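Local atomic coordinates of intracellular protein transport protein USO1 (Saccharomyces cerevisiae S288c, PDB entry 6LSU), a protein that tethers transport vesicles and is required for protein transport from the endoplasmic reticulum to the Golgi complex. Residues G47-S52 with L85-I90; D146-L151 with S183-L188. All coordinates share one frame; numbering follows the deposited sequence.

Overall arrangement
Both contacts lie toward the N-terminal end of the globular head, an elongated helical array of armadillo (ARM) repeats, and they follow one another in series along the chain. Interaction 1 joins helices 38-54 and 78-91 at the start of the first ARM repeat (50-94), whose boundary falls within helix 38-54; interaction 2 joins helix 145-154 of the second repeat to helix 178-187 of the third. Their centres are about 23 Å apart, yet L85 CD2 packs on L151 CD2 at 3.9 Å. Helices 56-73 and 160-174 touch residues of both contacts, so the two share flanking helices and meet through L85 and L151. Interaction 2 is thus a contact between successive repeats.

Interaction 1: residues G47-S52 with L85-I90; sequences GLKAFS and LETILI
The flat group that K49 meets is the carboxylate of E86, approached at one corner and not over a face: K49 NZ lies 2.7 Å from E86 OE2, nearly along the C-O axis, in a salt bridge. The other oxygen, E86 OE1, is engaged by K82 and by the hydroxyl of Y165, which should hold the carboxylate in place.

K49 has CG anti to the backbone N (chi1 -172°), and its chain crosses that of T87 on the way to E86. Its CB passes 3.2 Å from T87 OG1, while CG comes 4.2 Å from I90 CD1. Lysine suits this place because its methylenes can pack while its amine reaches the charge beyond. T87 turns its hydroxyl back to A83 O in its own helix and presents CG2 to S52 OG at 3.6 Å. S52 is similarly self-contained: OG donates to L48 O at 2.9 Å from above the carbonyl plane, and CB rests 3.9 Å from I90 CG2.

The segment axes approach to 9.4 Å and run nearly parallel, 19° apart, as helices 38-54 and 78-91 pack at the start of the first ARM repeat, whose boundary falls within helix 38-54. T87 faces K49 where the backbones come closest, and S52 faces I90. The hydroxyls of S52 and T87 are satisfied within their own helices, so an ion pair is combined with van der Waals contacts of methylene, methyl and hydroxyl groups.

Interaction 2: residues D146-L151 with S183-L188; sequences DLIHLL and SALISL
I148 and A184 supply the apolar part of this contact. I148 CG1 comes 3.7 Å from A184 CB, and I148 CG2, anti to the backbone N, reaches L185 CG at 3.9 Å. The side chains of I148 and L185 cross at about a right angle. Alanine suits its position because the short methyl lets the branched isoleucine come close to the opposing helix; L170 of helix 160-174 packs on I148 as well.

The polar part centres on H149. Its NE2 donates to A184 O at 3.0 Å, a weak bond with an N-H...O angle of only 126°, and the carbonyl lies oblique to the ring. The same oxygen also receives a weak bond from L188 N. H149 CG is anti to its own carbonyl carbon (chi1 -66°), and from there the imidazole reaches toward the end of helix 178-187.

S187 and L188 also make van der Waals contacts with the ring. S187 CB lies in its plane at the edge, 3.8 Å from NE2. L188, where the chain leaves helical geometry, slides past the imidazole in the opposite direction, with CG 3.8 Å from H149 ND1. The S187 hydroxyl has both S183 O and E145 OE1 within reach, so it may add a polar link to helix 145-154.

Helix 145-154 of the second ARM repeat thus meets helix 178-187 of the third with segment axes 64° apart. A flat, polar histidine can pack against the final turn while its N-H addresses a carbonyl there; the partial negative charge expected at a helix C-terminus would favour that donor and might modestly stabilise a protonated imidazole.

Interaction 1: residues G47-S52 with L85-I90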
ATOM      1  N   GLY A  47      10.290 -22.357 -45.808  1.00 67.36           N
ATOM      2  CA  GLY A  47      11.730 -22.654 -45.832  1.00 66.83           C
ATOM      3  C   GLY A  47      12.478 -21.781 -44.850  1.00 62.97           C
ATOM      4  O   GLY A  47      13.270 -22.310 -44.066  1.00 71.25           O
ATOM      5  N   LEU A  48      12.195 -20.486 -44.834  1.00 63.46           N
ATOM      6  CA  LEU A  48      12.832 -19.557 -43.870  1.00 69.13           C
ATOM      7  C   LEU A  48      12.406 -19.941 -42.445  1.00 75.40           C
ATOM      8  O   LEU A  48      13.279 -19.951 -41.529  1.00 67.82           O
ATOM      9  CB  LEU A  48      12.462 -18.110 -44.232  1.00 68.95           C
ATOM     10  CG  LEU A  48      13.334 -17.466 -45.309  1.00 67.33           C
ATOM     11  CD1 LEU A  48      12.939 -16.005 -45.530  1.00 67.84           C
ATOM     12  CD2 LEU A  48      14.805 -17.575 -44.940  1.00 65.98           C
ATOM     13  N   LYS A  49      11.117 -20.268 -42.264  1.00 74.82           N
ATOM     14  CA  LYS A  49      10.533 -20.573 -40.930  1.00 72.35           C
ATOM     15  C   LYS A  49      11.339 -21.712 -40.298  1.00 69.13           C
ATOM     16  O   LYS A  49      11.729 -21.591 -39.122  1.00 69.13           O
ATOM     17  CB  LYS A  49       9.048 -20.899 -41.103  1.00 81.34           C
ATOM     18  CG  LYS A  49       8.260 -21.039 -39.815  1.00 79.86           C
ATOM     19  CD  LYS A  49       6.804 -21.363 -40.058  1.00 84.95           C
ATOM     20  CE  LYS A  49       6.275 -22.304 -38.987  1.00 96.26           C
ATOM     21  NZ  LYS A  49       5.029 -22.993 -39.398  1.00 95.80           N
ATOM     22  N   ALA A  50      11.656 -22.754 -41.065  1.00 61.34           N
ATOM     23  CA  ALA A  50      12.483 -23.891 -40.595  1.00 71.72           C
ATOM     24  C   ALA A  50      13.872 -23.400 -40.139  1.00 77.63           C
ATOM     25  O   ALA A  50      14.324 -23.774 -39.040  1.00 84.07           O
ATOM     26  CB  ALA A  50      12.565 -24.964 -41.663  1.00 69.76           C
ATOM     27  N   PHE A  51      14.564 -22.586 -40.936  1.00 81.18           N
ATOM     28  CA  PHE A  51      15.933 -22.098 -40.582  1.00 78.54           C
ATOM     29  C   PHE A  51      15.908 -21.143 -39.371  1.00 72.24           C
ATOM     30  O   PHE A  51      16.983 -20.933 -38.715  1.00 73.23           O
ATOM     31  CB  PHE A  51      16.585 -21.397 -41.783  1.00 80.49           C
ATOM     32  CG  PHE A  51      17.160 -22.357 -42.790  1.00 80.04           C
ATOM     33  CD1 PHE A  51      18.294 -23.095 -42.477  1.00 83.35           C
ATOM     34  CD2 PHE A  51      16.546 -22.569 -44.015  1.00 75.40           C
ATOM     35  CE1 PHE A  51      18.818 -24.016 -43.377  1.00 79.62           C
ATOM     36  CE2 PHE A  51      17.065 -23.492 -44.907  1.00 78.68           C
ATOM     37  CZ  PHE A  51      18.201 -24.216 -44.585  1.00 79.68           C
ATOM     38  N   SER A  52      14.756 -20.533 -39.102  1.00 61.55           N
ATOM     39  CA  SER A  52      14.588 -19.542 -38.015  1.00 70.53           C
ATOM     40  C   SER A  52      14.895 -20.163 -36.660  1.00 72.85           C
ATOM     41  O   SER A  52      15.350 -19.408 -35.784  1.00 73.72           O
ATOM     42  CB  SER A  52      13.243 -18.901 -38.035  1.00 65.49           C
ATOM     43  OG  SER A  52      13.093 -18.218 -39.269  1.00 72.42           O
ATOM     44  N   LEU A  85       3.884 -14.130 -39.925  1.00 56.15           N
ATOM     45  CA  LEU A  85       3.685 -13.793 -38.483  1.00 55.22           C
ATOM     46  C   LEU A  85       4.355 -14.895 -37.636  1.00 53.16           C
ATOM     47  O   LEU A  85       5.088 -14.532 -36.688  1.00 50.89           O
ATOM     48  CB  LEU A  85       2.193 -13.610 -38.158  1.00 50.42           C
ATOM     49  CG  LEU A  85       1.501 -12.424 -38.843  1.00 50.34           C
ATOM     50  CD1 LEU A  85       0.034 -12.379 -38.498  1.00 58.02           C
ATOM     51  CD2 LEU A  85       2.071 -11.108 -38.429  1.00 56.16           C
ATOM     52  N   GLU A  86       4.180 -16.180 -37.957  1.00 48.61           N
ATOM     53  CA  GLU A  86       4.818 -17.215 -37.105  1.00 54.83           C
ATOM     54  C   GLU A  86       6.324 -16.992 -37.190  1.00 59.49           C
ATOM     55  O   GLU A  86       7.010 -17.079 -36.119  1.00 59.69           O
ATOM     56  CB  GLU A  86       4.467 -18.658 -37.475  1.00 58.38           C
ATOM     57  CG  GLU A  86       2.983 -18.938 -37.478  1.00 65.92           C
ATOM     58  CD  GLU A  86       2.498 -20.287 -37.987  1.00 68.78           C
ATOM     59  OE1 GLU A  86       1.298 -20.628 -37.694  1.00 73.73           O
ATOM     60  OE2 GLU A  86       3.299 -21.013 -38.614  1.00 71.41           O
ATOM     61  N   THR A  87       6.825 -16.662 -38.378  1.00 64.40           N
ATOM     62  CA  THR A  87       8.292 -16.611 -38.634  1.00 64.56           C
ATOM     63  C   THR A  87       8.853 -15.434 -37.839  1.00 57.50           C
ATOM     64  O   THR A  87       9.845 -15.641 -37.063  1.00 52.33           O
ATOM     65  CB  THR A  87       8.629 -16.616 -40.132  1.00 68.30           C
ATOM     66  OG1 THR A  87       8.155 -17.867 -40.660  1.00 58.82           O
ATOM     67  CG2 THR A  87      10.128 -16.483 -40.366  1.00 68.46           C
ATOM     68  N   ILE A  88       8.199 -14.285 -37.891  1.00 53.33           N
ATOM     69  CA  ILE A  88       8.703 -13.102 -37.139  1.00 55.91           C
ATOM     70  C   ILE A  88       8.725 -13.397 -35.640  1.00 61.15           C
ATOM     71  O   ILE A  88       9.712 -13.013 -34.953  1.00 62.19           O
ATOM     72  CB  ILE A  88       7.891 -11.840 -37.431  1.00 56.89           C
ATOM     73  CG1 ILE A  88       7.884 -11.554 -38.932  1.00 55.90           C
ATOM     74  CG2 ILE A  88       8.469 -10.663 -36.631  1.00 61.33           C
ATOM     75  CD1 ILE A  88       7.068 -10.329 -39.290  1.00 59.63           C
ATOM     76  N   LEU A  89       7.648 -14.020 -35.145  1.00 62.38           N
ATOM     77  CA  LEU A  89       7.488 -14.361 -33.713  1.00 56.26           C
ATOM     78  C   LEU A  89       8.586 -15.335 -33.311  1.00 55.65           C
ATOM     79  O   LEU A  89       9.109 -15.222 -32.196  1.00 54.68           O
ATOM     80  CB  LEU A  89       6.093 -14.946 -33.480  1.00 53.93           C
ATOM     81  CG  LEU A  89       5.027 -13.868 -33.323  1.00 52.97           C
ATOM     82  CD1 LEU A  89       3.621 -14.432 -33.318  1.00 51.92           C
ATOM     83  CD2 LEU A  89       5.298 -13.073 -32.066  1.00 53.21           C
ATOM     84  N   ILE A  90       8.936 -16.266 -34.192  1.00 55.84           N
ATOM     85  CA  ILE A  90      10.035 -17.209 -33.840  1.00 57.86           C
ATOM     86  C   ILE A  90      11.323 -16.396 -33.716  1.00 60.17           C
ATOM     87  O   ILE A  90      12.090 -16.559 -32.728  1.00 63.83           O
ATOM     88  CB  ILE A  90      10.163 -18.327 -34.859  1.00 55.46           C
ATOM     89  CG1 ILE A  90       8.891 -19.189 -34.843  1.00 57.28           C
ATOM     90  CG2 ILE A  90      11.444 -19.100 -34.576  1.00 54.44           C
ATOM     91  CD1 ILE A  90       8.960 -20.407 -35.750  1.00 58.43           C
TER

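Interaction 2: residues D146-L151 with S183-L188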
ATOM      1  N   ASP A 146       3.394   2.191 -41.183  1.00106.66           N
ATOM      2  CA  ASP A 146       2.387   1.534 -42.063  1.00 99.24           C
ATOM      3  C   ASP A 146       2.252   0.051 -41.695  1.00 91.59           C
ATOM      4  O   ASP A 146       1.139  -0.499 -41.800  1.00 80.74           O
ATOM      5  CB  ASP A 146       2.776   1.657 -43.541  1.00109.89           C
ATOM      6  CG  ASP A 146       3.007   3.082 -44.023  1.00112.80           C
ATOM      7  OD1 ASP A 146       2.499   4.024 -43.363  1.00112.99           O
ATOM      8  OD2 ASP A 146       3.701   3.231 -45.058  1.00115.83           O
ATOM      9  N   LEU A 147       3.365  -0.596 -41.343  1.00 84.25           N
ATOM     10  CA  LEU A 147       3.370  -2.008 -40.891  1.00 81.83           C
ATOM     11  C   LEU A 147       2.497  -2.151 -39.633  1.00 79.69           C
ATOM     12  O   LEU A 147       1.640  -3.057 -39.628  1.00 81.00           O
ATOM     13  CB  LEU A 147       4.814  -2.438 -40.633  1.00 80.84           C
ATOM     14  CG  LEU A 147       5.488  -3.116 -41.811  1.00 81.02           C
ATOM     15  CD1 LEU A 147       6.904  -3.544 -41.445  1.00 82.65           C
ATOM     16  CD2 LEU A 147       4.667  -4.305 -42.263  1.00 82.13           C
ATOM     17  N   ILE A 148       2.698  -1.291 -38.625  1.00 68.54           N
ATOM     18  CA  ILE A 148       1.806  -1.214 -37.439  1.00 72.11           C
ATOM     19  C   ILE A 148       0.366  -1.108 -37.942  1.00 75.52           C
ATOM     20  O   ILE A 148      -0.483  -1.919 -37.476  1.00 76.65           O
ATOM     21  CB  ILE A 148       2.165  -0.047 -36.492  1.00 72.88           C
ATOM     22  CG1 ILE A 148       3.559  -0.165 -35.882  1.00 70.50           C
ATOM     23  CG2 ILE A 148       1.121   0.068 -35.395  1.00 75.92           C
ATOM     24  CD1 ILE A 148       3.752  -1.392 -35.021  1.00 71.79           C
ATOM     25  N   HIS A 149       0.080  -0.161 -38.845  1.00 73.92           N
ATOM     26  CA  HIS A 149      -1.300   0.071 -39.348  1.00 70.52           C
ATOM     27  C   HIS A 149      -1.759  -1.198 -40.089  1.00 63.37           C
ATOM     28  O   HIS A 149      -2.953  -1.568 -39.986  1.00 60.73           O
ATOM     29  CB  HIS A 149      -1.383   1.392 -40.129  1.00 81.13           C
ATOM     30  CG  HIS A 149      -1.159   2.616 -39.291  1.00 89.55           C
ATOM     31  ND1 HIS A 149      -2.026   3.694 -39.299  1.00 90.91           N
ATOM     32  CD2 HIS A 149      -0.173   2.949 -38.428  1.00 97.02           C
ATOM     33  CE1 HIS A 149      -1.575   4.629 -38.483  1.00 97.03           C
ATOM     34  NE2 HIS A 149      -0.443   4.198 -37.937  1.00100.00           N
ATOM     35  N   LEU A 150      -0.854  -1.928 -40.742  1.00 61.67           N
ATOM     36  CA  LEU A 150      -1.221  -3.185 -41.464  1.00 65.01           C
ATOM     37  C   LEU A 150      -1.651  -4.228 -40.425  1.00 73.66           C
ATOM     38  O   LEU A 150      -2.798  -4.766 -40.529  1.00 76.33           O
ATOM     39  CB  LEU A 150      -0.034  -3.712 -42.280  1.00 75.58           C
ATOM     40  CG  LEU A 150      -0.251  -5.067 -42.954  1.00 76.89           C
ATOM     41  CD1 LEU A 150      -1.306  -4.964 -44.026  1.00 81.67           C
ATOM     42  CD2 LEU A 150       1.027  -5.607 -43.547  1.00 79.94           C
ATOM     43  N   LEU A 151      -0.784  -4.470 -39.427  1.00 71.72           N
ATOM     44  CA  LEU A 151      -1.055  -5.396 -38.294  1.00 69.32           C
ATOM     45  C   LEU A 151      -2.422  -5.055 -37.695  1.00 63.32           C
ATOM     46  O   LEU A 151      -3.288  -5.972 -37.473  1.00 60.84           O
ATOM     47  CB  LEU A 151       0.036  -5.261 -37.232  1.00 64.13           C
ATOM     48  CG  LEU A 151       1.390  -5.829 -37.620  1.00 60.52           C
ATOM     49  CD1 LEU A 151       2.392  -5.568 -36.523  1.00 58.14           C
ATOM     50  CD2 LEU A 151       1.309  -7.303 -37.948  1.00 61.67           C
ATOM     51  N   SER A 183       3.125   5.464 -30.147  1.00 80.59           N
ATOM     52  CA  SER A 183       3.104   6.567 -31.150  1.00 81.12           C
ATOM     53  C   SER A 183       2.378   6.152 -32.447  1.00 77.15           C
ATOM     54  O   SER A 183       1.366   6.809 -32.808  1.00 74.93           O
ATOM     55  CB  SER A 183       4.484   7.035 -31.446  1.00 76.61           C
ATOM     56  OG  SER A 183       4.421   8.283 -32.115  1.00 93.71           O
ATOM     57  N   ALA A 184       2.852   5.090 -33.099  1.00 71.48           N
ATOM     58  CA  ALA A 184       2.275   4.536 -34.347  1.00 79.18           C
ATOM     59  C   ALA A 184       0.793   4.199 -34.139  1.00 78.61           C
ATOM     60  O   ALA A 184      -0.006   4.568 -35.025  1.00 79.84           O
ATOM     61  CB  ALA A 184       3.059   3.319 -34.813  1.00 76.27           C
ATOM     62  N   LEU A 185       0.446   3.505 -33.043  1.00 76.98           N
ATOM     63  CA  LEU A 185      -0.935   2.974 -32.848  1.00 79.26           C
ATOM     64  C   LEU A 185      -1.923   4.137 -32.723  1.00 77.51           C
ATOM     65  O   LEU A 185      -3.007   4.018 -33.305  1.00 74.94           O
ATOM     66  CB  LEU A 185      -1.002   2.044 -31.631  1.00 78.96           C
ATOM     67  CG  LEU A 185      -0.601   0.597 -31.908  1.00 77.04           C
ATOM     68  CD1 LEU A 185      -0.228  -0.102 -30.620  1.00 82.81           C
ATOM     69  CD2 LEU A 185      -1.723  -0.139 -32.620  1.00 74.02           C
ATOM     70  N   ILE A 186      -1.556   5.178 -31.968  1.00 86.24           N
ATOM     71  CA  ILE A 186      -2.328   6.447 -31.766  1.00 91.86           C
ATOM     72  C   ILE A 186      -2.566   7.126 -33.127  1.00 93.19           C
ATOM     73  O   ILE A 186      -3.682   7.636 -33.342  1.00 92.70           O
ATOM     74  CB  ILE A 186      -1.576   7.400 -30.811  1.00 90.30           C
ATOM     75  CG1 ILE A 186      -1.455   6.858 -29.387  1.00 86.41           C
ATOM     76  CG2 ILE A 186      -2.217   8.780 -30.812  1.00 89.89           C
ATOM     77  CD1 ILE A 186      -0.484   7.638 -28.525  1.00 87.61           C
ATOM     78  N   SER A 187      -1.530   7.199 -33.976  1.00 97.20           N
ATOM     79  CA  SER A 187      -1.571   7.806 -35.335  1.00 91.58           C
ATOM     80  C   SER A 187      -2.770   7.240 -36.089  1.00 93.52           C
ATOM     81  O   SER A 187      -3.596   8.040 -36.551  1.00100.31           O
ATOM     82  CB  SER A 187      -0.314   7.575 -36.123  1.00 95.98           C
ATOM     83  OG  SER A 187       0.837   7.818 -35.337  1.00106.13           O
ATOM     84  N   LEU A 188      -2.877   5.919 -36.217  1.00 90.27           N
ATOM     85  CA  LEU A 188      -4.151   5.351 -36.713  1.00 98.74           C
ATOM     86  C   LEU A 188      -5.222   5.780 -35.719  1.00 98.66           C
ATOM     87  O   LEU A 188      -5.129   5.440 -34.548  1.00109.73           O
ATOM     88  CB  LEU A 188      -4.064   3.825 -36.865  1.00 97.67           C
ATOM     89  CG  LEU A 188      -5.315   3.134 -37.421  1.00 96.04           C
ATOM     90  CD1 LEU A 188      -5.868   3.830 -38.661  1.00 92.55           C
ATOM     91  CD2 LEU A 188      -5.015   1.674 -37.739  1.00 98.76           C
TER